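Local coordinates for protein glucose-6-phosphate dehydrogenase (Trypanosoma cruzi, PDB 5AQ1) that oxidises glucose 6-phosphate with NADP+ as the hydride acceptor, the entry step of the pentose phosphate pathway and a source of NADPH for redox balance, at residues F146-P151 and G157-L162; I35-A40 and K47-A52. All blocks are in the same frame, centred on the assembly; numbering follows the deposited sequence.

Contact 1: residues F146-P151 and G157-L162; sequences FYLALP and GVCRGL. With NDP (NADPH dihydro-nicotinamide-adenine-dinucleotide phosphate), chain G.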
ATOM      1  N   PHE B 146     -19.902  44.050   0.334  1.00 34.05           N
ATOM      2  CA  PHE B 146     -19.813  44.715   1.627  1.00 34.40           C
ATOM      3  C   PHE B 146     -18.725  44.053   2.460  1.00 34.38           C
ATOM      4  O   PHE B 146     -18.831  42.873   2.791  1.00 33.25           O
ATOM      5  CB  PHE B 146     -21.154  44.642   2.361  1.00 34.54           C
ATOM      6  CG  PHE B 146     -22.262  45.389   1.672  1.00 34.87           C
ATOM      7  CD1 PHE B 146     -22.324  46.772   1.740  1.00 35.95           C
ATOM      8  CD2 PHE B 146     -23.245  44.713   0.963  1.00 34.72           C
ATOM      9  CE1 PHE B 146     -23.340  47.469   1.107  1.00 36.84           C
ATOM     10  CE2 PHE B 146     -24.264  45.403   0.329  1.00 35.55           C
ATOM     11  CZ  PHE B 146     -24.312  46.782   0.399  1.00 36.45           C
ATOM     12  N   TYR B 147     -17.676  44.811   2.775  1.00 35.30           N
ATOM     13  CA  TYR B 147     -16.607  44.333   3.651  1.00 35.63           C
ATOM     14  C   TYR B 147     -16.853  44.855   5.064  1.00 35.71           C
ATOM     15  O   TYR B 147     -16.786  46.061   5.300  1.00 35.74           O
ATOM     16  CB  TYR B 147     -15.233  44.798   3.150  1.00 36.12           C
ATOM     17  CG  TYR B 147     -14.082  43.946   3.659  1.00 36.72           C
ATOM     18  CD1 TYR B 147     -13.796  43.861   5.023  1.00 36.84           C
ATOM     19  CD2 TYR B 147     -13.278  43.226   2.778  1.00 36.92           C
ATOM     20  CE1 TYR B 147     -12.750  43.084   5.493  1.00 36.67           C
ATOM     21  CE2 TYR B 147     -12.227  42.448   3.240  1.00 36.93           C
ATOM     22  CZ  TYR B 147     -11.971  42.380   4.599  1.00 37.07           C
ATOM     23  OH  TYR B 147     -10.935  41.611   5.067  1.00 36.68           O
ATOM     24  N   LEU B 148     -17.121  43.947   6.000  1.00 34.56           N
ATOM     25  CA  LEU B 148     -17.397  44.332   7.382  1.00 34.93           C
ATOM     26  C   LEU B 148     -16.128  44.281   8.222  1.00 34.98           C
ATOM     27  O   LEU B 148     -15.854  43.280   8.883  1.00 35.65           O
ATOM     28  CB  LEU B 148     -18.489  43.443   7.988  1.00 35.08           C
ATOM     29  CG  LEU B 148     -19.928  43.864   7.676  1.00 35.59           C
ATOM     30  CD1 LEU B 148     -20.199  43.873   6.181  1.00 35.90           C
ATOM     31  CD2 LEU B 148     -20.910  42.947   8.381  1.00 35.89           C
ATOM     32  N   ALA B 149     -15.359  45.367   8.184  1.00 35.33           N
ATOM     33  CA  ALA B 149     -14.147  45.511   8.994  1.00 35.68           C
ATOM     34  C   ALA B 149     -14.481  46.186  10.323  1.00 36.70           C
ATOM     35  O   ALA B 149     -13.974  47.264  10.629  1.00 36.49           O
ATOM     36  CB  ALA B 149     -13.102  46.317   8.233  1.00 36.09           C
ATOM     37  N   LEU B 150     -15.332  45.525  11.106  1.00 37.66           N
ATOM     38  CA  LEU B 150     -15.935  46.103  12.308  1.00 39.09           C
ATOM     39  C   LEU B 150     -15.762  45.166  13.507  1.00 40.14           C
ATOM     40  O   LEU B 150     -15.513  43.978  13.325  1.00 39.45           O
ATOM     41  CB  LEU B 150     -17.431  46.314  12.069  1.00 39.11           C
ATOM     42  CG  LEU B 150     -17.826  47.242  10.917  1.00 39.62           C
ATOM     43  CD1 LEU B 150     -19.278  47.017  10.528  1.00 39.38           C
ATOM     44  CD2 LEU B 150     -17.589  48.697  11.292  1.00 40.61           C
ATOM     45  N   PRO B 151     -15.916  45.692  14.739  1.00 42.05           N
ATOM     46  CA  PRO B 151     -15.897  44.816  15.922  1.00 42.10           C
ATOM     47  C   PRO B 151     -17.122  43.894  15.995  1.00 41.79           C
ATOM     48  O   PRO B 151     -18.162  44.220  15.423  1.00 40.33           O
ATOM     49  CB  PRO B 151     -15.912  45.796  17.107  1.00 43.14           C
ATOM     50  CG  PRO B 151     -15.681  47.153  16.539  1.00 43.86           C
ATOM     51  CD  PRO B 151     -16.085  47.111  15.099  1.00 43.11           C
ATOM     52  N   GLY B 157     -26.286  43.994  14.083  1.00 43.02           N
ATOM     53  CA  GLY B 157     -26.996  45.233  13.751  1.00 42.61           C
ATOM     54  C   GLY B 157     -26.690  45.739  12.353  1.00 42.34           C
ATOM     55  O   GLY B 157     -27.586  46.203  11.645  1.00 43.31           O
ATOM     56  N   VAL B 158     -25.427  45.635  11.949  1.00 41.82           N
ATOM     57  CA  VAL B 158     -25.001  46.051  10.613  1.00 41.98           C
ATOM     58  C   VAL B 158     -25.549  45.113   9.549  1.00 41.03           C
ATOM     59  O   VAL B 158     -25.981  45.562   8.489  1.00 41.44           O
ATOM     60  CB  VAL B 158     -23.465  46.114  10.501  1.00 42.30           C
ATOM     61  CG1 VAL B 158     -23.029  46.348   9.060  1.00 42.66           C
ATOM     62  CG2 VAL B 158     -22.931  47.225  11.383  1.00 43.53           C
ATOM     63  N   CYS B 159     -25.523  43.814   9.830  1.00 39.90           N
ATOM     64  CA  CYS B 159     -26.098  42.823   8.927  1.00 39.92           C
ATOM     65  C   CYS B 159     -27.604  43.044   8.733  1.00 42.24           C
ATOM     66  O   CYS B 159     -28.114  42.904   7.623  1.00 43.22           O
ATOM     67  CB  CYS B 159     -25.828  41.406   9.445  1.00 39.64           C
ATOM     68  SG  CYS B 159     -24.087  40.908   9.372  1.00 37.83           S
ATOM     69  N   ARG B 160     -28.307  43.401   9.806  1.00 44.05           N
ATOM     70  CA  ARG B 160     -29.745  43.672   9.724  1.00 46.46           C
ATOM     71  C   ARG B 160     -30.051  44.918   8.897  1.00 45.85           C
ATOM     72  O   ARG B 160     -30.974  44.914   8.090  1.00 44.65           O
ATOM     73  CB  ARG B 160     -30.360  43.803  11.121  1.00 49.77           C
ATOM     74  CG  ARG B 160     -30.597  42.463  11.791  1.00 51.87           C
ATOM     75  CD  ARG B 160     -31.170  42.600  13.191  1.00 55.42           C
ATOM     76  NE  ARG B 160     -31.209  41.295  13.854  1.00 58.40           N
ATOM     77  CZ  ARG B 160     -31.339  41.100  15.166  1.00 61.16           C
ATOM     78  NH1 ARG B 160     -31.450  42.128  16.005  1.00 63.54           N
ATOM     79  NH2 ARG B 160     -31.353  39.859  15.645  1.00 61.00           N
ATOM     80  N   GLY B 161     -29.275  45.978   9.110  1.00 45.98           N
ATOM     81  CA  GLY B 161     -29.434  47.225   8.362  1.00 45.85           C
ATOM     82  C   GLY B 161     -29.172  47.056   6.877  1.00 46.08           C
ATOM     83  O   GLY B 161     -29.930  47.558   6.047  1.00 47.96           O
ATOM     84  N   LEU B 162     -28.095  46.345   6.543  1.00 44.41           N
ATOM     85  CA  LEU B 162     -27.744  46.068   5.150  1.00 43.28           C
ATOM     86  C   LEU B 162     -28.808  45.215   4.465  1.00 43.35           C
ATOM     87  O   LEU B 162     -29.227  45.521   3.350  1.00 42.67           O
ATOM     88  CB  LEU B 162     -26.387  45.354   5.058  1.00 42.05           C
ATOM     89  CG  LEU B 162     -25.142  46.195   5.342  1.00 40.96           C
ATOM     90  CD1 LEU B 162     -23.919  45.302   5.427  1.00 39.43           C
ATOM     91  CD2 LEU B 162     -24.955  47.276   4.286  1.00 41.14           C
TER
HETATM   92  PA  NDP G 551     -10.971  48.413  15.250  1.00 52.73           P
HETATM   93  O1A NDP G 551     -10.957  48.313  16.758  1.00 55.93           O
HETATM   94  O2A NDP G 551      -9.864  49.168  14.538  1.00 42.40           O
HETATM   95  O5B NDP G 551     -12.410  48.993  14.836  1.00 48.67           O
HETATM   96  C5B NDP G 551     -12.728  49.183  13.462  1.00 47.75           C
HETATM   97  C4B NDP G 551     -13.586  50.427  13.278  1.00 45.10           C
HETATM   98  O4B NDP G 551     -14.885  50.156  13.814  1.00 45.59           O
HETATM   99  C3B NDP G 551     -13.066  51.675  13.990  1.00 44.83           C
HETATM  100  O3B NDP G 551     -12.291  52.528  13.142  1.00 43.15           O
HETATM  101  C2B NDP G 551     -14.328  52.371  14.444  1.00 45.36           C
HETATM  102  O2B NDP G 551     -14.760  53.284  13.440  1.00 46.33           O
HETATM  103  C1B NDP G 551     -15.355  51.263  14.590  1.00 47.61           C
HETATM  104  N9A NDP G 551     -15.520  50.909  16.024  1.00 49.29           N
HETATM  105  C8A NDP G 551     -14.544  50.606  16.912  1.00 49.23           C
HETATM  106  N7A NDP G 551     -15.070  50.344  18.136  1.00 46.49           N
HETATM  107  C5A NDP G 551     -16.405  50.482  18.036  1.00 47.53           C
HETATM  108  C6A NDP G 551     -17.566  50.352  18.943  1.00 51.89           C
HETATM  109  N6A NDP G 551     -17.383  50.010  20.241  1.00 55.12           N
HETATM  110  N1A NDP G 551     -18.804  50.582  18.433  1.00 53.75           N
HETATM  111  C2A NDP G 551     -18.999  50.922  17.142  1.00 51.27           C
HETATM  112  N3A NDP G 551     -17.983  51.056  16.266  1.00 49.14           N
HETATM  113  C4A NDP G 551     -16.696  50.855  16.645  1.00 47.71           C
HETATM  114  O3  NDP G 551     -11.113  46.934  14.622  1.00 50.97           O
HETATM  115  PN  NDP G 551     -10.014  46.283  13.639  1.00 50.83           P
HETATM  116  O1N NDP G 551      -9.898  47.086  12.366  1.00 50.43           O
HETATM  117  O2N NDP G 551      -8.773  45.988  14.452  1.00 59.42           O
HETATM  118  O5D NDP G 551     -10.722  44.886  13.271  1.00 54.89           O
HETATM  119  C5D NDP G 551     -11.925  44.827  12.508  1.00 58.84           C
HETATM  120  C4D NDP G 551     -12.447  43.395  12.500  1.00 56.62           C
HETATM  121  O4D NDP G 551     -11.477  42.522  11.910  1.00 58.51           O
HETATM  122  C3D NDP G 551     -12.692  42.887  13.910  1.00 59.87           C
HETATM  123  O3D NDP G 551     -13.893  42.110  13.954  1.00 62.96           O
HETATM  124  C2D NDP G 551     -11.484  42.027  14.221  1.00 61.22           C
HETATM  125  O2D NDP G 551     -11.790  40.996  15.173  1.00 62.01           O
HETATM  126  C1D NDP G 551     -11.084  41.506  12.842  1.00 61.48           C
HETATM  127  N1N NDP G 551      -9.649  41.187  12.775  1.00 61.78           N
HETATM  128  C2N NDP G 551      -8.739  42.159  12.605  1.00 62.28           C
HETATM  129  C3N NDP G 551      -7.375  41.885  12.548  1.00 63.09           C
HETATM  130  C7N NDP G 551      -6.377  42.992  12.351  1.00 64.82           C
HETATM  131  O7N NDP G 551      -5.371  42.760  11.698  1.00 64.91           O
HETATM  132  N7N NDP G 551      -6.588  44.198  12.886  1.00 62.56           N
HETATM  133  C4N NDP G 551      -6.866  40.469  12.673  1.00 65.27           C
HETATM  134  C5N NDP G 551      -7.953  39.513  12.855  1.00 66.96           C
HETATM  135  C6N NDP G 551      -9.284  39.905  12.895  1.00 63.25           C
HETATM  136  P2B NDP G 551     -15.721  54.540  13.743  1.00 45.71           P
HETATM  137  O1X NDP G 551     -15.566  54.842  15.213  1.00 44.26           O
HETATM  138  O2X NDP G 551     -15.134  55.597  12.835  1.00 47.05           O
HETATM  139  O3X NDP G 551     -17.105  54.063  13.363  1.00 40.67           O
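Leu150 O accepts a hydrogen bond from the ribose hydroxyl O3D of NADPH at 2.6 Å, while the side chain of the same residue is directed toward helix 157-162. Its CD1 meets Val158 CG2 tip to tip at 3.8 Å, and CD2 comes up to O4B of the adenine ribose. Pro151 lies against the cofactor, CD 3.5 Å from NADPH O4B and CG close to the adenine. Strand 143-148, helix 155-165 and strand 175-179 form a beta-alpha-beta crossover of the dinucleotide-binding Rossmann fold, and strand 146-148 runs almost antiparallel to helix 157-162, at 166°. Between them the contact is wholly apolar. Leu148 divides its branches: CD2 reaches Cys159 SG at 3.9 Å and Val158 CG1, whereas CD1 lies beside Leu162 CD1. Further along, Leu162 slides past Phe146 in the opposite direction and sets CD2 over one ring face, offset toward the rim and nearest CE1 (3.6 Å), a CH-pi contact 23° off the normal. With Phe146 CG anti to the carbonyl carbon (chi1 -65°), the ring lies alongside the Leu162 branches. Leu162 also touches Phe121 and Leu124 of helix 118-134.

Contact 2: residues I35-A40 and K47-A52; sequences IVVLGA and KKTFPA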
ATOM      1  N   ILE B  35     -17.562  48.380  -3.968  1.00 33.89           N
ATOM      2  CA  ILE B  35     -16.980  47.720  -2.803  1.00 33.14           C
ATOM      3  C   ILE B  35     -17.079  48.658  -1.601  1.00 33.66           C
ATOM      4  O   ILE B  35     -16.398  49.683  -1.550  1.00 34.59           O
ATOM      5  CB  ILE B  35     -15.506  47.340  -3.053  1.00 32.88           C
ATOM      6  CG1 ILE B  35     -15.411  46.393  -4.252  1.00 32.97           C
ATOM      7  CG2 ILE B  35     -14.894  46.698  -1.810  1.00 32.23           C
ATOM      8  CD1 ILE B  35     -13.999  46.103  -4.712  1.00 33.20           C
ATOM      9  N   VAL B  36     -17.930  48.308  -0.639  1.00 33.67           N
ATOM     10  CA  VAL B  36     -18.151  49.142   0.541  1.00 34.39           C
ATOM     11  C   VAL B  36     -17.362  48.596   1.730  1.00 34.54           C
ATOM     12  O   VAL B  36     -17.630  47.491   2.207  1.00 35.60           O
ATOM     13  CB  VAL B  36     -19.645  49.219   0.914  1.00 34.36           C
ATOM     14  CG1 VAL B  36     -19.865  50.229   2.030  1.00 34.98           C
ATOM     15  CG2 VAL B  36     -20.482  49.588  -0.303  1.00 34.47           C
ATOM     16  N   VAL B  37     -16.392  49.377   2.200  1.00 34.75           N
ATOM     17  CA  VAL B  37     -15.593  49.019   3.365  1.00 34.43           C
ATOM     18  C   VAL B  37     -16.196  49.683   4.598  1.00 35.11           C
ATOM     19  O   VAL B  37     -15.972  50.870   4.848  1.00 36.34           O
ATOM     20  CB  VAL B  37     -14.125  49.471   3.201  1.00 34.60           C
ATOM     21  CG1 VAL B  37     -13.283  49.001   4.383  1.00 34.27           C
ATOM     22  CG2 VAL B  37     -13.548  48.949   1.891  1.00 34.32           C
ATOM     23  N   LEU B  38     -16.965  48.915   5.365  1.00 34.54           N
ATOM     24  CA  LEU B  38     -17.542  49.410   6.611  1.00 34.63           C
ATOM     25  C   LEU B  38     -16.508  49.308   7.735  1.00 34.46           C
ATOM     26  O   LEU B  38     -15.883  48.265   7.925  1.00 33.12           O
ATOM     27  CB  LEU B  38     -18.804  48.633   6.973  1.00 34.51           C
ATOM     28  CG  LEU B  38     -20.011  48.897   6.069  1.00 35.35           C
ATOM     29  CD1 LEU B  38     -20.073  47.957   4.877  1.00 34.35           C
ATOM     30  CD2 LEU B  38     -21.305  48.819   6.870  1.00 36.83           C
ATOM     31  N   GLY B  39     -16.341  50.398   8.480  1.00 35.18           N
ATOM     32  CA  GLY B  39     -15.259  50.515   9.455  1.00 35.60           C
ATOM     33  C   GLY B  39     -13.968  50.927   8.774  1.00 35.87           C
ATOM     34  O   GLY B  39     -12.887  50.497   9.170  1.00 35.22           O
ATOM     35  N   ALA B  40     -14.090  51.781   7.756  1.00 36.94           N
ATOM     36  CA  ALA B  40     -12.957  52.203   6.928  1.00 37.97           C
ATOM     37  C   ALA B  40     -11.922  53.027   7.695  1.00 39.94           C
ATOM     38  O   ALA B  40     -10.773  53.139   7.262  1.00 40.63           O
ATOM     39  CB  ALA B  40     -13.453  52.986   5.719  1.00 38.20           C
ATOM     40  N   LYS B  47      -4.496  48.902   7.111  1.00 45.72           N
ATOM     41  CA  LYS B  47      -3.319  48.029   7.087  1.00 46.27           C
ATOM     42  C   LYS B  47      -3.431  46.869   6.102  1.00 45.12           C
ATOM     43  O   LYS B  47      -2.421  46.427   5.558  1.00 43.39           O
ATOM     44  CB  LYS B  47      -3.017  47.494   8.488  1.00 47.75           C
ATOM     45  CG  LYS B  47      -2.344  48.520   9.380  1.00 50.41           C
ATOM     46  CD  LYS B  47      -2.147  48.009  10.795  1.00 52.43           C
ATOM     47  CE  LYS B  47      -1.183  48.903  11.557  1.00 55.78           C
ATOM     48  NZ  LYS B  47      -1.364  48.780  13.026  1.00 58.06           N
ATOM     49  N   LYS B  48      -4.648  46.378   5.879  1.00 45.49           N
ATOM     50  CA  LYS B  48      -4.861  45.203   5.035  1.00 44.80           C
ATOM     51  C   LYS B  48      -5.832  45.427   3.877  1.00 42.02           C
ATOM     52  O   LYS B  48      -5.499  45.151   2.727  1.00 41.36           O
ATOM     53  CB  LYS B  48      -5.337  44.030   5.896  1.00 46.61           C
ATOM     54  CG  LYS B  48      -4.299  43.536   6.895  1.00 49.94           C
ATOM     55  CD  LYS B  48      -3.035  43.056   6.194  1.00 53.41           C
ATOM     56  CE  LYS B  48      -2.050  42.411   7.152  1.00 57.56           C
ATOM     57  NZ  LYS B  48      -0.744  42.175   6.475  1.00 60.10           N
ATOM     58  N   THR B  49      -7.025  45.926   4.177  1.00 39.91           N
ATOM     59  CA  THR B  49      -8.086  46.011   3.177  1.00 38.37           C
ATOM     60  C   THR B  49      -7.735  46.935   2.008  1.00 38.00           C
ATOM     61  O   THR B  49      -7.669  46.488   0.863  1.00 36.40           O
ATOM     62  CB  THR B  49      -9.415  46.458   3.815  1.00 38.81           C
ATOM     63  OG1 THR B  49      -9.579  45.810   5.083  1.00 39.22           O
ATOM     64  CG2 THR B  49     -10.593  46.104   2.912  1.00 38.89           C
ATOM     65  N   PHE B  50      -7.505  48.213   2.294  1.00 38.48           N
ATOM     66  CA  PHE B  50      -7.214  49.190   1.240  1.00 38.89           C
ATOM     67  C   PHE B  50      -5.923  48.877   0.470  1.00 37.56           C
ATOM     68  O   PHE B  50      -5.899  49.015  -0.754  1.00 36.75           O
ATOM     69  CB  PHE B  50      -7.181  50.624   1.798  1.00 40.69           C
ATOM     70  CG  PHE B  50      -8.540  51.181   2.124  1.00 41.16           C
ATOM     71  CD1 PHE B  50      -9.463  51.427   1.117  1.00 41.90           C
ATOM     72  CD2 PHE B  50      -8.896  51.470   3.439  1.00 41.82           C
ATOM     73  CE1 PHE B  50     -10.718  51.936   1.413  1.00 42.69           C
ATOM     74  CE2 PHE B  50     -10.147  51.984   3.740  1.00 42.39           C
ATOM     75  CZ  PHE B  50     -11.061  52.216   2.726  1.00 42.87           C
ATOM     76  N   PRO B  51      -4.849  48.464   1.177  1.00 37.14           N
ATOM     77  CA  PRO B  51      -3.626  48.043   0.478  1.00 37.21           C
ATOM     78  C   PRO B  51      -3.821  46.862  -0.471  1.00 35.94           C
ATOM     79  O   PRO B  51      -3.237  46.844  -1.553  1.00 36.11           O
ATOM     80  CB  PRO B  51      -2.683  47.663   1.622  1.00 36.90           C
ATOM     81  CG  PRO B  51      -3.124  48.512   2.755  1.00 37.54           C
ATOM     82  CD  PRO B  51      -4.619  48.591   2.629  1.00 37.24           C
ATOM     83  N   ALA B  52      -4.629  45.887  -0.064  1.00 35.47           N
ATOM     84  CA  ALA B  52      -4.948  44.744  -0.925  1.00 35.00           C
ATOM     85  C   ALA B  52      -5.703  45.200  -2.173  1.00 35.22           C
ATOM     86  O   ALA B  52      -5.392  44.776  -3.287  1.00 34.99           O
ATOM     87  CB  ALA B  52      -5.761  43.708  -0.159  1.00 33.84           C
TER
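Val37 and Ala40 meet the Phe50 ring where the first strand of the Rossmann fold passes through a glycine-containing turn into its first helix. Strand 33-38, helix 43-58 and strand 67-72 make up this opening beta-alpha-beta unit of the coenzyme domain, and the four touching residues are all buried. The contact is small, 172 Å² summed over both sides. Ser41 OG and Leu44 N, which follow Ala40 in the turn and the start of the helix, hydrogen-bond NADPH, so the contact sets strand against helix beside the cofactor site.

Apolar packing carries most of it. The Phe50 side chain crosses that of Val37 at a slant, with CZ 4.1 Å from Val37 CB and CE1 equally far from Val37 CG2. With Val37 CG1 anti to the backbone N (chi1 -176°), both methyls face the helix, each about as close to the Thr49 methyl CG2 (CG1 at 4.2 Å) as to the ring end. Ala40 adds its methyl group, CB being 3.9 Å from Phe50 CZ. The Phe50 CA–CB bond is not aimed straight at the strand, but chi1 of -74° sets CG anti to the carbonyl carbon and the far end of the ring comes back to reach both Val37 and Ala40.

Thr49 keeps its methyl for the strand while OG1 makes a weak hydrogen bond to Leu44 O, earlier in the same helix; its side chain also touches Tyr147 of strand 143-148. The backbone is irregular here, with a wider pi-type turn at 47-49 and a kink at Pro51, which has no amide hydrogen to give to the turn before.

One polar atom does approach the aromatic ring: Ala40 O lies near the ring plane at its edge, 3.8 Å from Phe50 CE2.

How the contacts relate
From the N terminus, strand 33-38 comes first, and contact 2 closes the short connection from it into helix 43-58. The chain then builds strands 67-72 and 108-112 before strand 143-148, where contact 1 closes a second strand-to-helix connection, into helix 155-165. The two loops therefore follow in series, neither enclosing nor crossing the other. In space they adjoin, with centres about 13 Å apart, because strands 33-38 and 143-148 are parallel neighbours in the sheet. Tyr147 N probably hydrogen-bonds Val36 O (2.7 Å). A second probable bond runs from Leu38 N to Tyr147 O (2.9 Å). Beside the NADPH site, Leu150 CD2 packs 3.5 Å from Gly39 CA.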